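PDB 4GRX: aminotransferase from Paracoccus denitrificans, which probably transfers amino groups between omega-amino compounds and keto acids or aldehydes as a pyridoxal phosphate-dependent class III aminotransferase. Local coordinates for residues 120-125 against 318-323; 140-145 against 327-332; 366-371 against 389-394; 373-378 against 448-453. All blocks are in the same frame, centred on the assembly; numbering follows the deposited sequence.

Contact 1. Residues 120-125 against 318-323; sequences NGRVFY and RVEAAV
Glu320 meets Arg122 in a lone salt bridge between helix 313-324 and strand 122-126. The backbones stay well apart, with CA of Arg122 and CA of Glu320 8.9 Å from each other. Along the helix, Arg318 comes first and turns the other way, to Asp314 and Glu147. Glu320 then reaches across. Its CG lies anti to the backbone N (chi1 169°), and a turn about the CB-CG bond swings the carboxylate to the arginine. OE1 of Glu320 accepts a bond of 2.7 Å from NH2 of Arg122, nearly straight at 168°. It sits at the edge of the guanidinium, in that group's plane. The fit is less regular on the carboxylate side, where NH2 comes from the anti side and 32° out of plane. The arginine has a second set of partners: its NH1 bonds the carbonyls of Glu24 and Ser27 of the second subunit. One guanidinium therefore joins strand, helix and neighbouring chain. Grips on both terminal nitrogens should limit its rotation, and the carboxylate probably offsets its charge at this partly exposed edge of the dimer interface.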
# COMPACT_ATOMS: atom_id res chain seq x y z
N ASN A 120 11.11 -23.77 6.67
CA ASN A 120 11.39 -22.58 7.46
C ASN A 120 11.43 -21.40 6.49
O ASN A 120 11.37 -21.59 5.28
CB ASN A 120 12.72 -22.71 8.21
CG ASN A 120 13.89 -22.89 7.27
OD1 ASN A 120 14.35 -21.94 6.64
ND2 ASN A 120 14.38 -24.12 7.16
N GLY A 121 11.51 -20.18 7.03
CA GLY A 121 11.53 -19.01 6.17
C GLY A 121 11.44 -17.70 6.91
O GLY A 121 11.57 -17.64 8.11
N ARG A 122 11.21 -16.63 6.15
CA ARG A 122 11.05 -15.29 6.73
C ARG A 122 9.88 -14.54 6.09
O ARG A 122 9.47 -14.82 4.95
CB ARG A 122 12.36 -14.48 6.65
CG ARG A 122 13.49 -14.99 7.54
CD ARG A 122 14.55 -13.92 7.79
NE ARG A 122 15.79 -14.46 8.36
CZ ARG A 122 16.02 -14.61 9.66
NH1 ARG A 122 15.11 -14.24 10.55
NH2 ARG A 122 17.17 -15.12 10.09
N VAL A 123 9.35 -13.58 6.83
CA VAL A 123 8.13 -12.87 6.47
C VAL A 123 8.36 -11.35 6.56
O VAL A 123 8.84 -10.84 7.59
CB VAL A 123 6.96 -13.30 7.41
CG1 VAL A 123 5.62 -12.77 6.92
CG2 VAL A 123 6.90 -14.82 7.57
N PHE A 124 8.02 -10.65 5.48
CA PHE A 124 7.98 -9.18 5.48
C PHE A 124 6.55 -8.69 5.19
O PHE A 124 5.83 -9.30 4.39
CB PHE A 124 8.98 -8.61 4.48
CG PHE A 124 9.18 -7.12 4.60
CD1 PHE A 124 10.00 -6.59 5.61
CD2 PHE A 124 8.54 -6.24 3.71
CE1 PHE A 124 10.18 -5.21 5.72
CE2 PHE A 124 8.73 -4.86 3.82
CZ PHE A 124 9.55 -4.36 4.82
N TYR A 125 6.13 -7.60 5.84
CA TYR A 125 4.72 -7.17 5.73
C TYR A 125 4.48 -5.91 4.89
O TYR A 125 5.34 -5.03 4.78
CB TYR A 125 4.08 -7.02 7.12
CG TYR A 125 3.96 -8.33 7.88
CD1 TYR A 125 2.94 -9.24 7.59
CD2 TYR A 125 4.86 -8.66 8.89
CE1 TYR A 125 2.83 -10.44 8.27
CE2 TYR A 125 4.76 -9.86 9.57
CZ TYR A 125 3.74 -10.74 9.26
OH TYR A 125 3.62 -11.93 9.95
N ARG A 318 19.71 -16.22 1.73
CA ARG A 318 20.41 -15.28 0.85
C ARG A 318 20.10 -13.80 1.12
O ARG A 318 21.03 -12.98 1.19
CB ARG A 318 20.18 -15.66 -0.62
CG ARG A 318 21.06 -16.82 -1.08
CD ARG A 318 20.52 -17.48 -2.33
NE ARG A 318 20.64 -16.63 -3.51
CZ ARG A 318 19.87 -16.74 -4.60
NH1 ARG A 318 18.92 -17.67 -4.65
NH2 ARG A 318 20.05 -15.92 -5.62
N VAL A 319 18.82 -13.48 1.32
CA VAL A 319 18.39 -12.12 1.67
C VAL A 319 18.98 -11.71 3.01
O VAL A 319 19.58 -10.64 3.13
CB VAL A 319 16.85 -11.97 1.69
CG1 VAL A 319 16.43 -10.64 2.29
CG2 VAL A 319 16.27 -12.13 0.30
N GLU A 320 18.82 -12.58 4.01
CA GLU A 320 19.37 -12.35 5.35
C GLU A 320 20.86 -12.02 5.31
O GLU A 320 21.27 -11.01 5.88
CB GLU A 320 19.11 -13.55 6.25
CG GLU A 320 19.87 -13.52 7.56
CD GLU A 320 20.23 -14.91 8.05
OE1 GLU A 320 19.30 -15.66 8.45
OE2 GLU A 320 21.44 -15.26 8.02
N ALA A 321 21.65 -12.87 4.66
CA ALA A 321 23.09 -12.64 4.52
C ALA A 321 23.37 -11.30 3.83
O ALA A 321 24.20 -10.52 4.30
CB ALA A 321 23.75 -13.77 3.75
N ALA A 322 22.66 -11.04 2.73
CA ALA A 322 22.83 -9.82 1.94
C ALA A 322 22.61 -8.56 2.77
O ALA A 322 23.36 -7.59 2.64
CB ALA A 322 21.89 -9.84 0.74
N VAL A 323 21.59 -8.61 3.63
CA VAL A 323 21.25 -7.55 4.57
C VAL A 323 22.40 -7.24 5.51
O VAL A 323 22.86 -6.09 5.56
CB VAL A 323 19.97 -7.89 5.39
CG1 VAL A 323 19.77 -6.91 6.55
CG2 VAL A 323 18.74 -7.87 4.51

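Contact 2. Residues 140-145 against 327-332; sequences LWFLHA and EEFPHG
Phe329 turns the edge of its ring toward the face of Phe142, in a T-shaped pair. The ring centroids of Phe142 and Phe329 are 6.0 Å apart, and the planes stand at 72°. The nearest atoms are CE1 of Phe142 and CD1 of Phe329, at 4.5 Å, so the touch is light. Phe142 projects from helix 129-146 with its CG anti to the backbone N (chi1 174°), which carries the ring out toward the loop. Phe329 holds its CG in the same relation to its own N (chi1 -176°), and its ring extends to meet the helix. Both residues are buried. The loop bends just beyond the pair: Pro330 is the centre of an inverse gamma turn, closed by a bond of 2.6 Å from His331 N to Phe329 O. His331 then bonds Thr135 and Lys138 of the same helix. Phe142 also packs on Ala322 and Val323, and Phe329 meets the ring of Phe124. Across the dimer, Phe329 packs on Tyr29 and Pro330 on Tyr177, both of the second subunit. The edge-to-face pair joins a helix to an interface loop beside Tyr177, part of the delta-amino valeric acid pocket.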
# COMPACT_ATOMS: atom_id res chain seq x y z
N LEU A 140 14.40 -8.68 -4.95
CA LEU A 140 15.18 -9.31 -6.02
C LEU A 140 16.33 -8.40 -6.50
O LEU A 140 17.49 -8.85 -6.57
CB LEU A 140 14.28 -9.77 -7.16
CG LEU A 140 13.24 -10.85 -6.79
CD1 LEU A 140 12.34 -11.16 -7.97
CD2 LEU A 140 13.90 -12.13 -6.30
N TRP A 141 16.05 -7.13 -6.79
CA TRP A 141 17.10 -6.20 -7.21
C TRP A 141 18.21 -6.07 -6.21
O TRP A 141 19.37 -6.20 -6.55
CB TRP A 141 16.54 -4.83 -7.51
CG TRP A 141 15.62 -4.83 -8.68
CD1 TRP A 141 15.53 -5.77 -9.69
CD2 TRP A 141 14.62 -3.81 -9.01
NE1 TRP A 141 14.56 -5.43 -10.58
CE2 TRP A 141 13.99 -4.25 -10.24
CE3 TRP A 141 14.20 -2.62 -8.43
CZ2 TRP A 141 12.98 -3.52 -10.85
CZ3 TRP A 141 13.19 -1.88 -9.05
CH2 TRP A 141 12.59 -2.33 -10.23
N PHE A 142 17.85 -5.78 -4.97
CA PHE A 142 18.77 -5.77 -3.82
C PHE A 142 19.63 -7.04 -3.81
O PHE A 142 20.86 -6.96 -3.75
CB PHE A 142 17.94 -5.64 -2.53
CG PHE A 142 18.74 -5.76 -1.26
CD1 PHE A 142 18.57 -6.87 -0.42
CD2 PHE A 142 19.61 -4.75 -0.86
CE1 PHE A 142 19.28 -6.99 0.75
CE2 PHE A 142 20.33 -4.87 0.31
CZ PHE A 142 20.17 -5.98 1.12
N LEU A 143 18.98 -8.20 -3.90
CA LEU A 143 19.65 -9.47 -3.75
C LEU A 143 20.69 -9.76 -4.85
O LEU A 143 21.85 -10.02 -4.55
CB LEU A 143 18.63 -10.60 -3.61
CG LEU A 143 19.22 -12.00 -3.38
CD1 LEU A 143 20.06 -12.05 -2.11
CD2 LEU A 143 18.12 -13.04 -3.35
N HIS A 144 20.29 -9.71 -6.12
CA HIS A 144 21.22 -9.97 -7.22
C HIS A 144 22.35 -8.97 -7.30
O HIS A 144 23.51 -9.33 -7.57
CB HIS A 144 20.49 -10.11 -8.56
CG HIS A 144 19.35 -11.10 -8.53
ND1 HIS A 144 19.52 -12.40 -8.18
CD2 HIS A 144 17.99 -10.94 -8.79
CE1 HIS A 144 18.34 -13.04 -8.24
NE2 HIS A 144 17.40 -12.14 -8.60
N ALA A 145 22.04 -7.70 -7.02
CA ALA A 145 23.11 -6.68 -6.97
C ALA A 145 24.15 -7.02 -5.89
O ALA A 145 25.35 -6.98 -6.14
CB ALA A 145 22.54 -5.28 -6.75
N GLU A 327 23.86 -3.80 6.67
CA GLU A 327 23.42 -3.49 8.05
C GLU A 327 21.99 -2.98 8.26
O GLU A 327 21.59 -2.73 9.40
CB GLU A 327 24.43 -2.60 8.79
CG GLU A 327 25.64 -3.36 9.28
CD GLU A 327 26.59 -2.50 10.07
OE1 GLU A 327 26.20 -1.38 10.45
OE2 GLU A 327 27.72 -2.95 10.31
N GLU A 328 21.22 -2.84 7.18
CA GLU A 328 19.81 -2.43 7.26
C GLU A 328 19.06 -2.77 5.97
O GLU A 328 19.60 -2.60 4.87
CB GLU A 328 19.70 -0.93 7.59
CG GLU A 328 18.28 -0.43 7.86
CD GLU A 328 18.21 0.89 8.64
OE1 GLU A 328 19.11 1.15 9.47
OE2 GLU A 328 17.24 1.66 8.43
N PHE A 329 17.83 -3.27 6.09
CA PHE A 329 16.93 -3.37 4.94
C PHE A 329 16.13 -2.07 4.85
O PHE A 329 15.09 -1.94 5.50
CB PHE A 329 16.01 -4.60 5.06
CG PHE A 329 15.11 -4.82 3.87
CD1 PHE A 329 15.64 -5.16 2.62
CD2 PHE A 329 13.73 -4.74 3.99
CE1 PHE A 329 14.81 -5.39 1.53
CE2 PHE A 329 12.89 -4.97 2.90
CZ PHE A 329 13.44 -5.29 1.66
N PRO A 330 16.62 -1.09 4.05
CA PRO A 330 16.03 0.26 4.03
C PRO A 330 14.68 0.29 3.30
O PRO A 330 14.50 1.04 2.34
CB PRO A 330 17.09 1.09 3.29
CG PRO A 330 18.23 0.16 2.98
CD PRO A 330 17.68 -1.22 3.04
N HIS A 331 13.75 -0.52 3.78
CA HIS A 331 12.47 -0.67 3.15
C HIS A 331 11.42 -0.97 4.19
O HIS A 331 11.73 -1.60 5.21
CB HIS A 331 12.56 -1.79 2.13
CG HIS A 331 11.29 -2.01 1.35
ND1 HIS A 331 11.03 -1.35 0.21
CD2 HIS A 331 10.19 -2.82 1.59
CE1 HIS A 331 9.82 -1.73 -0.26
NE2 HIS A 331 9.31 -2.63 0.59
N GLY A 332 10.19 -0.53 3.95
CA GLY A 332 9.07 -0.74 4.89
C GLY A 332 7.99 0.34 4.88
O GLY A 332 8.26 1.51 4.62

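Contact 3. Residues 366-371 against 389-394; sequences PRFEAG and FMWALE
Phe368 meets Trp391 with a ring face and Phe389 with a ring edge, in one aromatic cluster. CD1 of Trp391 sits over the centre of the Phe368 ring, 3.5 Å from CE1 of Phe368. The two planes are inclined at 34°, so the pair is an oblique overlap. At the edge, CD2 of Phe368 comes 3.8 Å from CD1 of Phe389, over the face of that ring, with the planes at 72°. Glu369 comes over the same face of the indole as Phe368, at the rim of the six-membered ring, with CG of Glu369 3.7 Å from CH2 of Trp391. The cluster joins helix 357-375 to strand 390-395, the middle strand of a three-stranded antiparallel sheet. This helix-on-sheet layer belongs to the small C-terminal domain of the fold type I aminotransferases. Trp391 places its CG anti to the carbonyl carbon (chi1 -64°), which brings the indole up to the helix. Its NE1 is held by the carbonyl of Gly388, in the hairpin turn before the strand. Farther out, Val361 and Leu364 pack on Phe389, and Leu372 packs on Trp391. Met446 and Met449 of helix 443-463 meet Phe368, and Tyr384 of the adjoining strand packs on Glu369.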
# COMPACT_ATOMS: atom_id res chain seq x y z
N PRO A 366 -17.92 -29.72 -6.77
CA PRO A 366 -18.60 -30.53 -7.78
C PRO A 366 -19.91 -29.92 -8.25
O PRO A 366 -20.13 -29.81 -9.45
CB PRO A 366 -18.86 -31.85 -7.03
CG PRO A 366 -17.72 -31.94 -6.09
CD PRO A 366 -17.52 -30.54 -5.60
N ARG A 367 -20.77 -29.54 -7.30
CA ARG A 367 -22.06 -28.92 -7.61
C ARG A 367 -21.93 -27.58 -8.37
O ARG A 367 -22.71 -27.31 -9.30
CB ARG A 367 -22.84 -28.70 -6.33
CG ARG A 367 -24.19 -28.05 -6.55
CD ARG A 367 -24.79 -27.61 -5.23
NE ARG A 367 -26.19 -27.20 -5.39
CZ ARG A 367 -27.21 -28.04 -5.26
NH1 ARG A 367 -26.98 -29.31 -4.97
NH2 ARG A 367 -28.45 -27.60 -5.42
N PHE A 368 -20.96 -26.76 -7.96
CA PHE A 368 -20.63 -25.48 -8.59
C PHE A 368 -20.26 -25.72 -10.04
O PHE A 368 -20.75 -25.03 -10.93
CB PHE A 368 -19.44 -24.85 -7.86
CG PHE A 368 -19.34 -23.35 -7.98
CD1 PHE A 368 -19.71 -22.68 -9.15
CD2 PHE A 368 -18.81 -22.60 -6.93
CE1 PHE A 368 -19.60 -21.30 -9.25
CE2 PHE A 368 -18.69 -21.23 -7.02
CZ PHE A 368 -19.08 -20.58 -8.18
N GLU A 369 -19.40 -26.70 -10.27
CA GLU A 369 -19.00 -27.11 -11.61
C GLU A 369 -20.15 -27.64 -12.46
O GLU A 369 -20.18 -27.43 -13.68
CB GLU A 369 -17.88 -28.15 -11.54
CG GLU A 369 -17.26 -28.45 -12.89
CD GLU A 369 -16.04 -29.33 -12.79
OE1 GLU A 369 -15.52 -29.53 -11.67
OE2 GLU A 369 -15.60 -29.83 -13.85
N ALA A 370 -21.08 -28.34 -11.82
CA ALA A 370 -22.27 -28.85 -12.50
C ALA A 370 -23.17 -27.71 -13.00
O ALA A 370 -23.69 -27.77 -14.11
CB ALA A 370 -23.03 -29.80 -11.60
N GLY A 371 -23.33 -26.67 -12.18
CA GLY A 371 -24.12 -25.50 -12.54
C GLY A 371 -23.60 -24.78 -13.77
O GLY A 371 -24.36 -24.44 -14.68
N PHE A 389 -13.80 -22.75 -5.58
CA PHE A 389 -14.78 -21.67 -5.58
C PHE A 389 -14.32 -20.46 -6.40
O PHE A 389 -14.50 -19.31 -5.98
CB PHE A 389 -15.10 -21.23 -4.15
CG PHE A 389 -16.30 -21.92 -3.56
CD1 PHE A 389 -16.63 -23.23 -3.91
CD2 PHE A 389 -17.08 -21.26 -2.61
CE1 PHE A 389 -17.73 -23.85 -3.34
CE2 PHE A 389 -18.17 -21.88 -2.03
CZ PHE A 389 -18.50 -23.18 -2.40
N MET A 390 -13.72 -20.72 -7.56
CA MET A 390 -13.39 -19.65 -8.49
C MET A 390 -13.65 -20.11 -9.92
O MET A 390 -13.11 -21.13 -10.37
CB MET A 390 -11.97 -19.12 -8.27
CG MET A 390 -10.85 -20.09 -8.56
SD MET A 390 -9.24 -19.43 -8.10
CE MET A 390 -9.06 -17.97 -9.14
N TRP A 391 -14.51 -19.38 -10.62
CA TRP A 391 -15.06 -19.85 -11.90
C TRP A 391 -15.38 -18.72 -12.84
O TRP A 391 -15.61 -17.57 -12.40
CB TRP A 391 -16.33 -20.65 -11.65
CG TRP A 391 -16.09 -21.91 -10.85
CD1 TRP A 391 -16.19 -22.07 -9.48
CD2 TRP A 391 -15.69 -23.23 -11.37
NE1 TRP A 391 -15.88 -23.35 -9.11
CE2 TRP A 391 -15.57 -24.10 -10.20
CE3 TRP A 391 -15.43 -23.76 -12.63
CZ2 TRP A 391 -15.20 -25.44 -10.31
CZ3 TRP A 391 -15.06 -25.10 -12.73
CH2 TRP A 391 -14.94 -25.92 -11.60
N ALA A 392 -15.39 -19.04 -14.13
CA ALA A 392 -15.79 -18.08 -15.16
C ALA A 392 -16.47 -18.70 -16.38
O ALA A 392 -16.14 -19.82 -16.81
CB ALA A 392 -14.62 -17.21 -15.58
N LEU A 393 -17.44 -17.96 -16.91
CA LEU A 393 -18.07 -18.24 -18.18
C LEU A 393 -17.58 -17.22 -19.23
O LEU A 393 -17.53 -16.02 -18.96
CB LEU A 393 -19.58 -18.14 -18.02
CG LEU A 393 -20.20 -19.15 -17.06
CD1 LEU A 393 -21.40 -18.55 -16.31
CD2 LEU A 393 -20.58 -20.43 -17.79
N GLU A 394 -17.21 -17.70 -20.41
CA GLU A 394 -16.76 -16.79 -21.46
C GLU A 394 -17.87 -16.50 -22.48
O GLU A 394 -18.37 -17.40 -23.13
CB GLU A 394 -15.58 -17.38 -22.19
CG GLU A 394 -15.04 -16.46 -23.26
CD GLU A 394 -13.95 -15.53 -22.75
OE1 GLU A 394 -13.47 -15.69 -21.60
OE2 GLU A 394 -13.58 -14.63 -23.54

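Contact 4. Residues 373-378 against 448-453; sequences KRIADR and EMFEKL
Ile375 and Phe450 mark the closest backbone approach, their CA atoms 8.3 Å apart, where the end of helix 357-375 passes helix 443-463 and the chain leaves in a type I turn from Ile375 to Arg378. The main side-chain touch is between these two residues. CD1 of Ile375 reaches CD1 of Phe450 at 3.7 Å, meeting the ring obliquely. CG1 of Ile375 lies anti to the carbonyl carbon (chi1 -68°), and the nearly straight chain beyond it carries the end methyl to the ring. Ile375 also packs on Leu457, farther along the same helix as Phe450. Arg374 adds a looser contact along the exposed rim. Its NH2 comes 4.4 Å from CD2 of Phe450, again at an oblique angle. Within its own helix, Phe450 has CE of Met449 over one face. Beyond the turn, Arg378 folds back so that its NE makes a weak bond of 3.3 Å to the carbonyl O of Ile375. Its guanidinium also pairs with Glu454 and Asp458, one and two turns beyond Phe450, and thus ties the turn to that helix. The arrangement is a helix-helix contact with an apolar centre and charged margins: the end of helix 357-375 packs on helix 443-463, which in turn lies on the sheet, with Met449 and Leu453 on Leu435 of strand 432-435.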
# COMPACT_ATOMS: atom_id res chain seq x y z
N LYS A 373 -21.43 -25.93 -16.14
CA LYS A 373 -21.56 -26.85 -17.29
C LYS A 373 -22.96 -26.82 -17.88
O LYS A 373 -23.12 -26.84 -19.10
CB LYS A 373 -21.19 -28.28 -16.90
CG LYS A 373 -21.01 -29.22 -18.08
CD LYS A 373 -21.40 -30.64 -17.69
CE LYS A 373 -20.80 -31.65 -18.65
NZ LYS A 373 -20.96 -33.04 -18.16
N ARG A 374 -23.97 -26.78 -17.01
CA ARG A 374 -25.36 -26.61 -17.44
C ARG A 374 -25.54 -25.24 -18.11
O ARG A 374 -26.13 -25.17 -19.20
CB ARG A 374 -26.33 -26.81 -16.25
CG ARG A 374 -27.82 -26.88 -16.62
CD ARG A 374 -28.70 -27.32 -15.45
NE ARG A 374 -28.65 -26.42 -14.28
CZ ARG A 374 -27.93 -26.64 -13.16
NH1 ARG A 374 -27.20 -27.74 -13.02
NH2 ARG A 374 -27.95 -25.75 -12.17
N ILE A 375 -25.00 -24.19 -17.49
CA ILE A 375 -25.15 -22.82 -17.99
C ILE A 375 -24.41 -22.58 -19.31
O ILE A 375 -24.90 -21.85 -20.17
CB ILE A 375 -24.80 -21.77 -16.92
CG1 ILE A 375 -25.84 -21.80 -15.80
CG2 ILE A 375 -24.83 -20.36 -17.49
CD1 ILE A 375 -25.47 -21.04 -14.55
N ALA A 376 -23.26 -23.22 -19.48
CA ALA A 376 -22.43 -23.07 -20.67
C ALA A 376 -23.04 -23.70 -21.93
O ALA A 376 -22.47 -23.59 -23.02
CB ALA A 376 -21.06 -23.65 -20.42
N ASP A 377 -24.18 -24.36 -21.78
CA ASP A 377 -24.80 -25.11 -22.88
C ASP A 377 -25.24 -24.26 -24.07
O ASP A 377 -25.20 -24.71 -25.21
CB ASP A 377 -26.00 -25.91 -22.37
CG ASP A 377 -26.33 -27.09 -23.27
OD1 ASP A 377 -25.42 -27.57 -23.98
OD2 ASP A 377 -27.50 -27.53 -23.25
N ARG A 378 -25.64 -23.02 -23.79
CA ARG A 378 -26.19 -22.11 -24.79
C ARG A 378 -25.20 -21.62 -25.88
O ARG A 378 -23.99 -21.78 -25.73
CB ARG A 378 -26.83 -20.93 -24.08
CG ARG A 378 -25.92 -20.27 -23.08
CD ARG A 378 -26.67 -19.18 -22.37
NE ARG A 378 -27.19 -19.65 -21.11
CZ ARG A 378 -28.26 -19.14 -20.52
NH1 ARG A 378 -28.94 -18.16 -21.10
NH2 ARG A 378 -28.67 -19.61 -19.35
N GLU A 448 -29.36 -19.87 -5.65
CA GLU A 448 -29.84 -18.50 -5.82
C GLU A 448 -29.00 -17.77 -6.86
O GLU A 448 -29.53 -17.16 -7.78
CB GLU A 448 -29.82 -17.72 -4.51
CG GLU A 448 -30.58 -16.41 -4.61
CD GLU A 448 -30.38 -15.51 -3.42
OE1 GLU A 448 -29.92 -15.99 -2.37
OE2 GLU A 448 -30.69 -14.31 -3.55
N MET A 449 -27.68 -17.87 -6.69
CA MET A 449 -26.69 -17.28 -7.59
C MET A 449 -26.84 -17.75 -9.04
O MET A 449 -26.80 -16.92 -9.94
CB MET A 449 -25.29 -17.60 -7.08
CG MET A 449 -24.15 -17.23 -8.01
SD MET A 449 -22.61 -17.95 -7.41
CE MET A 449 -22.87 -19.68 -7.80
N PHE A 450 -27.02 -19.05 -9.25
CA PHE A 450 -27.19 -19.60 -10.59
C PHE A 450 -28.46 -19.10 -11.26
O PHE A 450 -28.41 -18.53 -12.34
CB PHE A 450 -27.20 -21.12 -10.58
CG PHE A 450 -25.87 -21.73 -10.35
CD1 PHE A 450 -24.73 -21.17 -10.92
CD2 PHE A 450 -25.74 -22.88 -9.59
CE1 PHE A 450 -23.49 -21.73 -10.72
CE2 PHE A 450 -24.50 -23.45 -9.39
CZ PHE A 450 -23.37 -22.87 -9.95
N GLU A 451 -29.60 -19.35 -10.61
CA GLU A 451 -30.89 -18.87 -11.08
C GLU A 451 -30.84 -17.37 -11.47
O GLU A 451 -31.30 -16.98 -12.55
CB GLU A 451 -31.96 -19.16 -10.02
CG GLU A 451 -33.30 -18.46 -10.19
CD GLU A 451 -34.33 -18.94 -9.18
OE1 GLU A 451 -33.93 -19.39 -8.07
OE2 GLU A 451 -35.54 -18.89 -9.49
N LYS A 452 -30.26 -16.54 -10.61
CA LYS A 452 -30.12 -15.11 -10.92
C LYS A 452 -29.23 -14.84 -12.14
O LYS A 452 -29.61 -14.05 -13.04
CB LYS A 452 -29.68 -14.32 -9.68
CG LYS A 452 -30.79 -14.19 -8.66
CD LYS A 452 -30.34 -13.53 -7.37
CE LYS A 452 -31.54 -13.21 -6.50
NZ LYS A 452 -31.13 -12.34 -5.37
N LEU A 453 -28.07 -15.50 -12.19
CA LEU A 453 -27.14 -15.39 -13.31
C LEU A 453 -27.79 -15.77 -14.64
O LEU A 453 -27.60 -15.09 -15.63
CB LEU A 453 -25.89 -16.23 -13.08
CG LEU A 453 -24.76 -16.13 -14.12
CD1 LEU A 453 -24.43 -14.68 -14.46
CD2 LEU A 453 -23.52 -16.86 -13.65

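The four contacts form two pairs on opposite sides of the chain's centre. Contacts 1 and 2 touch each other and both border the second subunit. Contact 1 is a surface contact made by charge. Contact 2, about 10 Å away between centres, is buried and aromatic. Contacts 3 and 4 share helix 357-375, and their centres are about 9 Å apart. Contact 3 sets that helix on a sheet, contact 4 on helix 443-463, and no other chain reaches their segments. Both are mainly buried and apolar, with charged groups at the margins. Contact 3 buries the most area. The two pairs do not touch; contacts 1 and 2 each stay about 22 Å from contact 3 at their nearest atoms.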